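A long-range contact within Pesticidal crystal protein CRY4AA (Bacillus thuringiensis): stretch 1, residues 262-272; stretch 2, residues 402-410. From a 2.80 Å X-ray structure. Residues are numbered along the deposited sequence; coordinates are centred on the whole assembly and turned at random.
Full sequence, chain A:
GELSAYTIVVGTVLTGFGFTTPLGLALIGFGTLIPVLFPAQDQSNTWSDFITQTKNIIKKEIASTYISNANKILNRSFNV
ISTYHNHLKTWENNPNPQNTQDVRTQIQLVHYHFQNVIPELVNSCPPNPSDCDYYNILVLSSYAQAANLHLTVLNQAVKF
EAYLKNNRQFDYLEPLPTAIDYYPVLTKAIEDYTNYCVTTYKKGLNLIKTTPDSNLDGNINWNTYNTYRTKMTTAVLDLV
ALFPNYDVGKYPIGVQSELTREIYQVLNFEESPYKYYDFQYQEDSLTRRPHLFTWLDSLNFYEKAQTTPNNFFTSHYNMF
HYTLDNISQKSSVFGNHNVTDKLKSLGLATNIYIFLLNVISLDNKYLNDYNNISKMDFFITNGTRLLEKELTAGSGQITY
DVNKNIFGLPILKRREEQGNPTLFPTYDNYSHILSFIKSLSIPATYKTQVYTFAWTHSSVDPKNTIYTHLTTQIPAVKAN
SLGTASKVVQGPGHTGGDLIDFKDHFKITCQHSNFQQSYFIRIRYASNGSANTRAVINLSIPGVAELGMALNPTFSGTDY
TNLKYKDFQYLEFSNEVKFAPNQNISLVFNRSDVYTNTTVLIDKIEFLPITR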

# COMPACT_ATOMS: atom_id res chain seq x y z
N GLU A 262 -3.58 -1.48 4.87
CA GLU A 262 -2.87 -1.60 6.14
C GLU A 262 -1.94 -2.81 6.10
O GLU A 262 -2.19 -3.77 5.38
CB GLU A 262 -3.84 -1.82 7.32
CG GLU A 262 -4.58 -0.58 7.81
CD GLU A 262 -5.35 -0.82 9.10
OE1 GLU A 262 -6.26 -1.67 9.13
OE2 GLU A 262 -5.05 -0.15 10.11
N ILE A 263 -0.86 -2.74 6.86
CA ILE A 263 0.06 -3.87 6.96
C ILE A 263 0.37 -4.01 8.44
O ILE A 263 0.29 -3.03 9.18
CB ILE A 263 1.35 -3.66 6.12
CG1 ILE A 263 2.11 -2.43 6.59
CG2 ILE A 263 0.99 -3.59 4.64
CD1 ILE A 263 3.41 -2.21 5.83
N TYR A 264 0.72 -5.21 8.88
CA TYR A 264 0.95 -5.46 10.30
C TYR A 264 2.29 -6.09 10.64
O TYR A 264 2.85 -6.86 9.87
CB TYR A 264 -0.15 -6.38 10.86
CG TYR A 264 -1.57 -6.03 10.46
CD1 TYR A 264 -2.03 -6.26 9.18
CD2 TYR A 264 -2.45 -5.46 11.38
CE1 TYR A 264 -3.34 -5.95 8.81
CE2 TYR A 264 -3.76 -5.14 11.03
CZ TYR A 264 -4.20 -5.39 9.74
OH TYR A 264 -5.49 -5.07 9.37
N GLN A 265 2.79 -5.74 11.82
CA GLN A 265 4.03 -6.28 12.35
C GLN A 265 3.56 -6.90 13.67
O GLN A 265 2.67 -6.35 14.32
CB GLN A 265 5.05 -5.16 12.58
CG GLN A 265 5.48 -4.44 11.30
CD GLN A 265 6.50 -3.32 11.54
OE1 GLN A 265 6.42 -2.59 12.53
NE2 GLN A 265 7.45 -3.18 10.63
N VAL A 266 4.10 -8.05 14.06
CA VAL A 266 3.62 -8.67 15.30
C VAL A 266 4.62 -8.86 16.44
O VAL A 266 5.83 -8.95 16.23
CB VAL A 266 2.89 -10.02 14.97
CG1 VAL A 266 3.13 -10.39 13.52
CG2 VAL A 266 3.34 -11.12 15.90
N LEU A 267 4.09 -8.92 17.66
CA LEU A 267 4.89 -9.08 18.86
C LEU A 267 4.41 -10.27 19.68
O LEU A 267 3.20 -10.49 19.82
CB LEU A 267 4.82 -7.81 19.71
CG LEU A 267 5.31 -7.86 21.17
CD1 LEU A 267 6.81 -8.15 21.23
CD2 LEU A 267 4.99 -6.55 21.85
N ASN A 268 5.38 -11.03 20.21
CA ASN A 268 5.15 -12.21 21.05
C ASN A 268 4.54 -13.41 20.37
O ASN A 268 3.87 -14.23 21.01
CB ASN A 268 4.31 -11.85 22.28
CG ASN A 268 5.06 -11.00 23.27
OD1 ASN A 268 6.29 -11.02 23.33
ND2 ASN A 268 4.31 -10.24 24.06
N PHE A 269 4.78 -13.54 19.07
CA PHE A 269 4.24 -14.65 18.32
C PHE A 269 4.84 -15.99 18.75
O PHE A 269 4.12 -16.93 19.08
CB PHE A 269 4.52 -14.47 16.83
CG PHE A 269 4.13 -15.66 16.01
CD1 PHE A 269 2.79 -15.93 15.74
CD2 PHE A 269 5.10 -16.57 15.58
CE1 PHE A 269 2.42 -17.08 15.05
CE2 PHE A 269 4.73 -17.72 14.89
CZ PHE A 269 3.39 -17.98 14.63
N GLU A 270 6.16 -16.05 18.74
CA GLU A 270 6.87 -17.27 19.08
C GLU A 270 6.75 -17.74 20.52
O GLU A 270 6.73 -18.94 20.77
CB GLU A 270 8.34 -17.13 18.69
CG GLU A 270 8.54 -16.74 17.22
CD GLU A 270 8.59 -15.22 16.97
OE1 GLU A 270 7.79 -14.46 17.59
OE2 GLU A 270 9.42 -14.78 16.13
N GLU A 271 6.65 -16.82 21.48
CA GLU A 271 6.56 -17.25 22.87
C GLU A 271 5.15 -17.35 23.42
O GLU A 271 4.95 -17.44 24.63
CB GLU A 271 7.41 -16.34 23.75
CG GLU A 271 8.90 -16.58 23.53
CD GLU A 271 9.76 -16.04 24.66
OE1 GLU A 271 10.98 -16.35 24.66
OE2 GLU A 271 9.23 -15.31 25.53
N SER A 272 4.17 -17.35 22.52
CA SER A 272 2.77 -17.48 22.88
C SER A 272 2.23 -18.72 22.19
O SER A 272 2.76 -19.13 21.16
CB SER A 272 1.99 -16.25 22.42
OG SER A 272 2.53 -15.08 23.01
N VAL A 402 13.03 -8.60 30.20
CA VAL A 402 12.12 -7.94 29.27
C VAL A 402 12.64 -8.07 27.85
O VAL A 402 13.81 -8.38 27.63
CB VAL A 402 11.96 -6.41 29.60
CG1 VAL A 402 11.24 -6.22 30.93
CG2 VAL A 402 13.32 -5.74 29.64
N ASN A 403 11.76 -7.83 26.88
CA ASN A 403 12.13 -7.88 25.47
C ASN A 403 12.05 -6.46 24.94
O ASN A 403 11.23 -5.66 25.39
CB ASN A 403 11.18 -8.77 24.68
CG ASN A 403 11.41 -10.25 24.93
OD1 ASN A 403 12.53 -10.75 24.79
ND2 ASN A 403 10.35 -10.96 25.29
N LYS A 404 12.91 -6.14 23.98
CA LYS A 404 12.93 -4.81 23.37
C LYS A 404 12.79 -5.00 21.86
O LYS A 404 13.60 -5.67 21.23
CB LYS A 404 14.23 -4.07 23.70
N ASN A 405 11.75 -4.40 21.30
CA ASN A 405 11.48 -4.53 19.87
C ASN A 405 11.12 -3.19 19.26
O ASN A 405 10.52 -2.35 19.92
CB ASN A 405 10.32 -5.50 19.64
CG ASN A 405 10.70 -6.93 19.91
OD1 ASN A 405 11.38 -7.55 19.11
ND2 ASN A 405 10.27 -7.46 21.06
N ILE A 406 11.48 -3.01 18.00
CA ILE A 406 11.16 -1.77 17.30
C ILE A 406 10.19 -2.05 16.16
O ILE A 406 10.36 -3.02 15.40
CB ILE A 406 12.41 -1.11 16.72
CG1 ILE A 406 13.35 -0.68 17.85
CG2 ILE A 406 12.00 0.09 15.87
CD1 ILE A 406 14.62 -0.04 17.36
N PHE A 407 9.16 -1.21 16.04
CA PHE A 407 8.18 -1.36 14.97
C PHE A 407 8.08 -0.08 14.14
O PHE A 407 8.30 1.03 14.64
CB PHE A 407 6.81 -1.73 15.54
CG PHE A 407 6.79 -3.04 16.29
CD1 PHE A 407 6.77 -3.07 17.68
CD2 PHE A 407 6.84 -4.25 15.60
CE1 PHE A 407 6.80 -4.28 18.37
CE2 PHE A 407 6.87 -5.46 16.28
CZ PHE A 407 6.85 -5.47 17.67
N GLY A 408 7.74 -0.24 12.87
CA GLY A 408 7.63 0.88 11.95
C GLY A 408 8.20 0.40 10.63
O GLY A 408 8.72 -0.71 10.55
N LEU A 409 8.10 1.22 9.59
CA LEU A 409 8.62 0.81 8.30
C LEU A 409 9.83 1.65 7.86
O LEU A 409 10.15 2.67 8.47
CB LEU A 409 7.51 0.86 7.24
CG LEU A 409 6.50 -0.30 7.29
CD1 LEU A 409 7.22 -1.61 7.09
CD2 LEU A 409 5.77 -0.31 8.63
N PRO A 410 10.52 1.21 6.80
CA PRO A 410 11.69 1.93 6.30
C PRO A 410 11.43 3.37 5.83
O PRO A 410 10.28 3.80 5.72
CB PRO A 410 12.18 1.04 5.16
CG PRO A 410 11.78 -0.32 5.62
CD PRO A 410 10.37 -0.07 6.11
O HOH W 1 7.73 -9.88 25.10

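The strands 262-267 and 402-407 run antiparallel, with 178° between their directions. Their axes come no closer than 8.6 Å. The CA atoms of Q265 and F407 lie 6.9 Å apart, and those of L267 and N405 lie 8.1 Å apart. At this spacing no backbone-to-backbone hydrogen bond links the two stretches; side chains fill the gap.

I263, Q265 and L267 alternate along their strand and point toward the other stretch, as do N403, N405 and F407. Q265 makes the polar link. Its amide behaves like a piece of backbone, accepting and donating at the same residue. G408 N donates to Q265 OE1 at 2.7 Å, and Q265 NE2 donates to G408 O at 2.8 Å. The backbone angles of G408 suit glycine, since a CB would be jammed against the preceding carbonyl oxygen.

Apolar contacts lie to both sides of Q265 along the strand. I263 CD1 packs 3.9 Å from L409 CG. L267 CB sits 3.7 Å from F407 CZ. The edge of the F407 ring also meets backbone, with V266 O 3.6 Å from F407 CE2.

Near the turn from F269 to S272, a water bridges the stretches. It donates to N268 OD1 at 2.6 Å and accepts from N403 ND2 at 2.8 Å.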